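PDB 1WX1: nicotinate-nucleotide--dimethylbenzimidazole phosphoribosyltransferase from Thermus thermophilus HB8, which probably catalyses phosphoribosyl transfer from nicotinate mononucleotide to 5,6-dimethylbenzimidazole, giving the alpha-ribazole 5'-phosphate used in cobalamin biosynthesis. Local coordinates for residues 173-178 against 284-289; 206-211 against 223-228; 231-236 against 252-257. All blocks are in the same frame, centred on the assembly; numbering follows the deposited sequence.

Contact 1 (173-178 against 284-289); sequences ALTAAL and RHQLEA
The amide nitrogen of Q286 reaches across from one helix to the hydroxyl of T175 on another, and this single pair carries the contact. Q286 NE2 donates to T175 OG1 over 2.8 Å, with a bent N-H...O angle of 141° and the oxygen tilted slightly from the amide plane. The glutamine can span the gap because its chain is extended beyond CG (chi2 174°), whereas the two backbones stay well apart, with T175 CA and Q286 CA separated by 7.5 Å. In T175 the hydroxyl sits beside the backbone N (chi1 -63°), where it also hydrogen-bonds A171 O, one turn back in its own helix. The same rotation turns the methyl toward the glutamine stem, T175 CG2 lying 3.8 Å from Q286 CG, and the two side chains cross at about a right angle. NE2 has a second acceptor in F252 O, so two bonds fix the rotation of this buried amide. A256 of helix 252-264 packs against both side chains. The arrangement is a polar tie between helices 167-179 and 281-290, formed over the start of a third helix in a Rossmann-like domain built on a six-stranded parallel sheet.

Contact 2 (206-211 against 223-228); sequences ARALAR and AEVGGL
R211 meets E224 side-on with two of its nitrogens, one going to the carboxylate and the other to the backbone of the same residue. The salt bridge is short: R211 NE donates to E224 OE1 over 2.6 Å at 148°, using the anti lone pair of OE1, the one directed away from OE2. R211 NH2 gives a second bond, 2.9 Å long, to E224 O. Both acceptors lie in the guanidinium plane, but the carboxylate is turned 44° against it, and NH2 comes to the carbonyl from above the carbonyl plane. E224 swings toward the arginine through a bend at chi2 (79°).

NH2 also reaches L125 O, so it is shared between two backbone carbonyls, and NH1 has a partner of its own elsewhere in the structure. The carbonyl of A208 accepts the backbone N of R211 and also lies over the centre of one guanidinium face, 4.2 Å above its plane. Beside these bonds A208 CB packs on V225 CG1 at 3.7 Å; V225 CG1 also lies 3.6 Å from A208 O. Replacing R211 by an alanine removes both bonds to E224 and would probably leave its carboxylate without a counter-charge and the carbonyls of E224 and L125 without this donor, weakening the tie between the two helices.

The chain then leaves the helical path at G226, and G227 takes the N-cap position of helix 228-242. Helices 195-210 and 218-225, consecutive in the chain and joined by a short connection, make a helix-loop-helix arrangement in which R211 bridges to E224 in the last turn of helix 218-225.

Contact 3 (231-236 against 252-257); sequences VAIAGI and FPVTAG
I233 lays its CG2 methyl over the backbone of the facing helix, 3.5 Å from V254 O and 3.8 Å from G257 CA. With CG2 anti to the backbone N and CG1 beside it (chi1 -76°), the isoleucine straddles the partner: its branch methyl covers the turn from V254 to G257, while CD1 extends to V254 CG2 at 4.0 Å. These two side chains cross at about a right angle. One residue on, the A234 methyl abuts the carbonyl of G257, with A234 CB 3.4 Å from G257 O. At this point the backbones come very near, A234 CA and G257 CA being only 4.7 Å apart, and the short helical segments approach to 8.0 Å between axes at a crossing angle of -63°. The absence of a side chain at G257 is what permits this, since a beta carbon there would run into I233 CG2. All four touching residues are buried, and the side chains that meet are apolar, set against the backbone carbonyls of V254 and G257.

Helix 228-242, strand 247-249 and helix 252-264 follow one another in the chain, and this crossing packs the two helices together. I233 and V254 both also touch D162 of strand 157-163, the neighbour of 247-249 in the parallel sheet. Helix 133-152 meets A234 through L140, while helix 167-179 lies against P253 through N167.

In the fold
Contact 1 touches both of the others, whereas contacts 2 and 3 only adjoin in sequence. Helix 167-179 joins contacts 1 and 2, whose centres are 14 Å apart: A173 CB lies 3.5 Å from V225 O, and L209 CD2 packs 3.6 Å from A177 N. Contact 3, centred 12 Å from contact 1, meets it through Q286, whose OE1 comes to 3.3 Å from T255 CB. Along the chain, contact 1 encloses the other two. Contact 3 is nearest the predicted active site, the V254 side chain being about 8 Å from that of E304, the probable proton acceptor; in contact 2 the R211 side chain is about 7 Å from a bound sodium ion.

Contact 1 (173-178 against 284-289)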
loop_
_atom_site.group_PDB
_atom_site.type_symbol
_atom_site.label_atom_id
_atom_site.label_comp_id
_atom_site.label_asym_id
_atom_site.label_seq_id
_atom_site.Cartn_x
_atom_site.Cartn_y
_atom_site.Cartn_z
ATOM N N ALA A 173 -24.724 14.434 1.016
ATOM C CA ALA A 173 -25.397 15.718 1.125
ATOM C C ALA A 173 -24.398 16.829 1.422
ATOM O O ALA A 173 -24.411 17.887 0.777
ATOM C CB ALA A 173 -26.461 15.663 2.219
ATOM N N LEU A 174 -23.530 16.584 2.399
ATOM C CA LEU A 174 -22.526 17.563 2.786
ATOM C C LEU A 174 -21.562 17.826 1.634
ATOM O O LEU A 174 -21.185 18.971 1.375
ATOM C CB LEU A 174 -21.753 17.072 4.011
ATOM C CG LEU A 174 -20.640 17.998 4.515
ATOM C CD1 LEU A 174 -21.221 19.370 4.840
ATOM C CD2 LEU A 174 -19.988 17.392 5.753
ATOM N N THR A 175 -21.169 16.768 0.936
ATOM C CA THR A 175 -20.244 16.921 -0.179
ATOM C C THR A 175 -20.893 17.737 -1.295
ATOM O O THR A 175 -20.294 18.677 -1.820
ATOM C CB THR A 175 -19.808 15.556 -0.723
ATOM O OG1 THR A 175 -19.093 14.845 0.298
ATOM C CG2 THR A 175 -18.906 15.726 -1.944
ATOM N N ALA A 176 -22.123 17.380 -1.649
ATOM C CA ALA A 176 -22.845 18.091 -2.696
ATOM C C ALA A 176 -23.005 19.567 -2.335
ATOM O O ALA A 176 -22.794 20.448 -3.173
ATOM C CB ALA A 176 -24.217 17.445 -2.921
ATOM N N ALA A 177 -23.358 19.837 -1.083
ATOM C CA ALA A 177 -23.553 21.205 -0.625
ATOM C C ALA A 177 -22.270 22.039 -0.671
ATOM O O ALA A 177 -22.277 23.172 -1.154
ATOM C CB ALA A 177 -24.129 21.203 0.790
ATOM N N LEU A 178 -21.173 21.476 -0.171
ATOM C CA LEU A 178 -19.895 22.181 -0.156
ATOM C C LEU A 178 -19.274 22.358 -1.537
ATOM O O LEU A 178 -18.641 23.375 -1.806
ATOM C CB LEU A 178 -18.892 21.447 0.740
ATOM C CG LEU A 178 -19.278 21.278 2.209
ATOM C CD1 LEU A 178 -18.155 20.561 2.952
ATOM C CD2 LEU A 178 -19.536 22.636 2.824
ATOM N N ARG A 284 -14.039 9.710 -5.513
ATOM C CA ARG A 284 -13.158 10.253 -6.542
ATOM C C ARG A 284 -13.399 11.749 -6.752
ATOM O O ARG A 284 -12.450 12.513 -6.937
ATOM C CB ARG A 284 -13.340 9.508 -7.870
ATOM C CG ARG A 284 -12.544 10.126 -9.024
ATOM C CD ARG A 284 -11.036 10.153 -8.747
ATOM N NE ARG A 284 -10.376 8.910 -9.143
ATOM C CZ ARG A 284 -9.090 8.636 -8.928
ATOM N NH1 ARG A 284 -8.313 9.517 -8.312
ATOM N NH2 ARG A 284 -8.577 7.483 -9.340
ATOM N N HIS A 285 -14.662 12.168 -6.717
ATOM C CA HIS A 285 -14.993 13.577 -6.899
ATOM C C HIS A 285 -14.390 14.427 -5.794
ATOM O O HIS A 285 -13.893 15.527 -6.044
ATOM C CB HIS A 285 -16.510 13.776 -6.917
ATOM C CG HIS A 285 -17.182 13.149 -8.095
ATOM N ND1 HIS A 285 -16.934 13.548 -9.391
ATOM C CD2 HIS A 285 -18.090 12.147 -8.177
ATOM C CE1 HIS A 285 -17.661 12.821 -10.220
ATOM N NE2 HIS A 285 -18.371 11.962 -9.508
ATOM N N GLN A 286 -14.442 13.919 -4.568
ATOM C CA GLN A 286 -13.891 14.640 -3.429
ATOM C C GLN A 286 -12.380 14.797 -3.566
ATOM O O GLN A 286 -11.838 15.879 -3.338
ATOM C CB GLN A 286 -14.189 13.889 -2.132
ATOM C CG GLN A 286 -15.668 13.731 -1.816
ATOM C CD GLN A 286 -15.876 12.859 -0.601
ATOM O OE1 GLN A 286 -15.225 11.833 -0.462
ATOM N NE2 GLN A 286 -16.787 13.257 0.278
ATOM N N LEU A 287 -11.710 13.705 -3.918
ATOM C CA LEU A 287 -10.262 13.723 -4.072
ATOM C C LEU A 287 -9.841 14.637 -5.219
ATOM O O LEU A 287 -8.805 15.301 -5.140
ATOM C CB LEU A 287 -9.734 12.306 -4.292
ATOM C CG LEU A 287 -9.895 11.364 -3.090
ATOM C CD1 LEU A 287 -9.252 10.034 -3.408
ATOM C CD2 LEU A 287 -9.251 11.981 -1.846
ATOM N N GLU A 288 -10.640 14.677 -6.280
ATOM C CA GLU A 288 -10.334 15.550 -7.411
ATOM C C GLU A 288 -10.491 17.006 -6.968
ATOM O O GLU A 288 -9.672 17.856 -7.309
ATOM C CB GLU A 288 -11.261 15.247 -8.596
ATOM C CG GLU A 288 -10.958 13.924 -9.288
ATOM C CD GLU A 288 -9.591 13.917 -9.979
ATOM O OE1 GLU A 288 -9.406 14.650 -10.976
ATOM O OE2 GLU A 288 -8.694 13.181 -9.525
ATOM N N ALA A 289 -11.532 17.289 -6.191
ATOM C CA ALA A 289 -11.763 18.645 -5.706
ATOM C C ALA A 289 -10.603 19.088 -4.817
ATOM O O ALA A 289 -10.244 20.269 -4.776
ATOM C CB ALA A 289 -13.076 18.709 -4.925
#

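Contact 2 (206-211 against 223-228)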
loop_
_atom_site.group_PDB
_atom_site.type_symbol
_atom_site.label_atom_id
_atom_site.label_comp_id
_atom_site.label_asym_id
_atom_site.label_seq_id
_atom_site.Cartn_x
_atom_site.Cartn_y
_atom_site.Cartn_z
ATOM N N ALA A 206 -31.296 15.594 -2.389
ATOM C CA ALA A 206 -31.939 16.709 -3.071
ATOM C C ALA A 206 -32.778 17.531 -2.097
ATOM O O ALA A 206 -32.791 18.757 -2.165
ATOM C CB ALA A 206 -32.811 16.191 -4.220
ATOM N N ARG A 207 -33.474 16.855 -1.188
ATOM C CA ARG A 207 -34.313 17.544 -0.211
ATOM C C ARG A 207 -33.460 18.423 0.692
ATOM O O ARG A 207 -33.798 19.577 0.953
ATOM C CB ARG A 207 -35.078 16.532 0.646
ATOM C CG ARG A 207 -35.852 15.500 -0.150
ATOM C CD ARG A 207 -37.331 15.801 -0.226
ATOM N NE ARG A 207 -37.991 15.607 1.062
ATOM C CZ ARG A 207 -39.308 15.598 1.227
ATOM N NH1 ARG A 207 -40.109 15.769 0.184
ATOM N NH2 ARG A 207 -39.826 15.428 2.435
ATOM N N ALA A 208 -32.352 17.869 1.172
ATOM C CA ALA A 208 -31.456 18.605 2.056
ATOM C C ALA A 208 -30.895 19.850 1.376
ATOM O O ALA A 208 -30.864 20.929 1.966
ATOM C CB ALA A 208 -30.314 17.695 2.514
ATOM N N LEU A 209 -30.451 19.697 0.134
ATOM C CA LEU A 209 -29.886 20.817 -0.610
ATOM C C LEU A 209 -30.928 21.917 -0.781
ATOM O O LEU A 209 -30.616 23.100 -0.682
ATOM C CB LEU A 209 -29.391 20.346 -1.981
ATOM C CG LEU A 209 -28.219 19.355 -1.970
ATOM C CD1 LEU A 209 -27.923 18.898 -3.387
ATOM C CD2 LEU A 209 -26.988 20.013 -1.350
ATOM N N ALA A 210 -32.171 21.513 -1.021
ATOM C CA ALA A 210 -33.262 22.464 -1.206
ATOM C C ALA A 210 -33.455 23.390 -0.005
ATOM O O ALA A 210 -33.985 24.491 -0.150
ATOM C CB ALA A 210 -34.560 21.718 -1.504
ATOM N N ARG A 211 -33.028 22.961 1.178
ATOM C CA ARG A 211 -33.191 23.803 2.358
ATOM C C ARG A 211 -32.116 24.884 2.460
ATOM O O ARG A 211 -32.254 25.831 3.228
ATOM C CB ARG A 211 -33.185 22.960 3.640
ATOM C CG ARG A 211 -34.389 22.031 3.803
ATOM C CD ARG A 211 -34.507 21.543 5.251
ATOM N NE ARG A 211 -33.312 20.826 5.696
ATOM C CZ ARG A 211 -33.002 19.582 5.338
ATOM N NH1 ARG A 211 -33.804 18.899 4.530
ATOM N NH2 ARG A 211 -31.874 19.024 5.772
ATOM N N ALA A 223 -24.519 21.668 9.612
ATOM C CA ALA A 223 -25.567 21.445 10.594
ATOM C C ALA A 223 -26.872 21.099 9.888
ATOM O O ALA A 223 -27.617 20.217 10.309
ATOM C CB ALA A 223 -25.753 22.701 11.453
ATOM N N GLU A 224 -27.138 21.801 8.797
ATOM C CA GLU A 224 -28.359 21.592 8.039
ATOM C C GLU A 224 -28.454 20.250 7.321
ATOM O O GLU A 224 -29.503 19.607 7.340
ATOM C CB GLU A 224 -28.520 22.714 7.007
ATOM C CG GLU A 224 -29.831 22.670 6.251
ATOM C CD GLU A 224 -30.982 23.227 7.059
ATOM O OE1 GLU A 224 -32.118 22.741 6.889
ATOM O OE2 GLU A 224 -30.750 24.160 7.855
ATOM N N VAL A 225 -27.363 19.807 6.707
ATOM C CA VAL A 225 -27.423 18.582 5.921
ATOM C C VAL A 225 -26.468 17.449 6.257
ATOM O O VAL A 225 -26.542 16.398 5.630
ATOM C CB VAL A 225 -27.195 18.902 4.425
ATOM C CG1 VAL A 225 -27.977 20.150 4.026
ATOM C CG2 VAL A 225 -25.701 19.106 4.165
ATOM N N GLY A 226 -25.575 17.650 7.220
ATOM C CA GLY A 226 -24.602 16.615 7.530
ATOM C C GLY A 226 -24.878 15.691 8.696
ATOM O O GLY A 226 -26.031 15.402 9.024
ATOM N N GLY A 227 -23.790 15.212 9.297
ATOM C CA GLY A 227 -23.867 14.314 10.435
ATOM C C GLY A 227 -22.925 14.797 11.525
ATOM O O GLY A 227 -21.951 15.509 11.253
ATOM N N LEU A 228 -23.205 14.413 12.763
ATOM C CA LEU A 228 -22.379 14.828 13.890
ATOM C C LEU A 228 -20.930 14.361 13.806
ATOM O O LEU A 228 -20.016 15.132 14.092
ATOM C CB LEU A 228 -23.003 14.329 15.196
ATOM C CG LEU A 228 -24.330 15.013 15.539
ATOM C CD1 LEU A 228 -25.168 14.102 16.419
ATOM C CD2 LEU A 228 -24.056 16.353 16.234
#

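Contact 3 (231-236 against 252-257)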
loop_
_atom_site.group_PDB
_atom_site.type_symbol
_atom_site.label_atom_id
_atom_site.label_comp_id
_atom_site.label_asym_id
_atom_site.label_seq_id
_atom_site.Cartn_x
_atom_site.Cartn_y
_atom_site.Cartn_z
ATOM N N VAL A 231 -18.874 16.334 11.257
ATOM C CA VAL A 231 -18.434 17.627 11.764
ATOM C C VAL A 231 -17.275 17.394 12.743
ATOM O O VAL A 231 -16.315 18.163 12.774
ATOM C CB VAL A 231 -19.586 18.356 12.479
ATOM C CG1 VAL A 231 -19.089 19.657 13.099
ATOM C CG2 VAL A 231 -20.707 18.633 11.484
ATOM N N ALA A 232 -17.373 16.334 13.542
ATOM C CA ALA A 232 -16.312 16.009 14.491
ATOM C C ALA A 232 -15.037 15.686 13.712
ATOM O O ALA A 232 -13.932 16.030 14.136
ATOM C CB ALA A 232 -16.716 14.811 15.350
ATOM N N ILE A 233 -15.198 15.027 12.568
ATOM C CA ILE A 233 -14.055 14.675 11.740
ATOM C C ILE A 233 -13.358 15.939 11.242
ATOM O O ILE A 233 -12.130 15.990 11.168
ATOM C CB ILE A 233 -14.492 13.745 10.589
ATOM C CG1 ILE A 233 -14.721 12.338 11.170
ATOM C CG2 ILE A 233 -13.436 13.715 9.478
ATOM C CD1 ILE A 233 -15.466 11.385 10.258
ATOM N N ALA A 234 -14.137 16.966 10.923
ATOM C CA ALA A 234 -13.553 18.233 10.489
ATOM C C ALA A 234 -12.705 18.783 11.647
ATOM O O ALA A 234 -11.625 19.339 11.434
ATOM C CB ALA A 234 -14.651 19.218 10.132
ATOM N N GLY A 235 -13.202 18.613 12.872
ATOM C CA GLY A 235 -12.478 19.083 14.042
ATOM C C GLY A 235 -11.176 18.333 14.243
ATOM O O GLY A 235 -10.158 18.918 14.628
ATOM N N ILE A 236 -11.206 17.030 13.986
ATOM C CA ILE A 236 -10.014 16.204 14.127
ATOM C C ILE A 236 -8.926 16.720 13.186
ATOM O O ILE A 236 -7.775 16.894 13.595
ATOM C CB ILE A 236 -10.334 14.725 13.800
ATOM C CG1 ILE A 236 -11.235 14.151 14.900
ATOM C CG2 ILE A 236 -9.037 13.907 13.651
ATOM C CD1 ILE A 236 -11.898 12.828 14.530
ATOM N N PHE A 252 -15.165 7.938 1.886
ATOM C CA PHE A 252 -16.149 8.958 1.526
ATOM C C PHE A 252 -16.643 9.844 2.682
ATOM O O PHE A 252 -16.565 11.073 2.599
ATOM C CB PHE A 252 -17.326 8.270 0.804
ATOM C CG PHE A 252 -18.331 9.219 0.199
ATOM C CD1 PHE A 252 -19.685 9.112 0.521
ATOM C CD2 PHE A 252 -17.936 10.196 -0.706
ATOM C CE1 PHE A 252 -20.631 9.962 -0.057
ATOM C CE2 PHE A 252 -18.874 11.053 -1.291
ATOM C CZ PHE A 252 -20.225 10.937 -0.963
ATOM N N PRO A 253 -17.156 9.242 3.771
ATOM C CA PRO A 253 -17.635 10.062 4.890
ATOM C C PRO A 253 -16.502 10.846 5.555
ATOM O O PRO A 253 -16.652 12.027 5.871
ATOM C CB PRO A 253 -18.266 9.028 5.831
ATOM C CG PRO A 253 -18.720 7.941 4.883
ATOM C CD PRO A 253 -17.525 7.828 3.966
ATOM N N VAL A 254 -15.361 10.196 5.762
ATOM C CA VAL A 254 -14.224 10.881 6.380
ATOM C C VAL A 254 -13.753 12.042 5.509
ATOM O O VAL A 254 -13.454 13.126 6.003
ATOM C CB VAL A 254 -13.042 9.905 6.628
ATOM C CG1 VAL A 254 -11.759 10.689 6.933
ATOM C CG2 VAL A 254 -13.381 8.984 7.805
ATOM N N THR A 255 -13.693 11.813 4.204
ATOM C CA THR A 255 -13.252 12.847 3.287
ATOM C C THR A 255 -14.268 13.979 3.218
ATOM O O THR A 255 -13.907 15.118 2.957
ATOM C CB THR A 255 -12.976 12.246 1.893
ATOM O OG1 THR A 255 -11.994 11.213 2.032
ATOM C CG2 THR A 255 -12.425 13.307 0.935
ATOM N N ALA A 256 -15.542 13.676 3.463
ATOM C CA ALA A 256 -16.559 14.726 3.470
ATOM C C ALA A 256 -16.238 15.631 4.664
ATOM O O ALA A 256 -16.377 16.853 4.592
ATOM C CB ALA A 256 -17.958 14.121 3.619
ATOM N N GLY A 257 -15.813 15.019 5.768
ATOM C CA GLY A 257 -15.456 15.792 6.945
ATOM C C GLY A 257 -14.245 16.667 6.646
ATOM O O GLY A 257 -14.168 17.816 7.076
#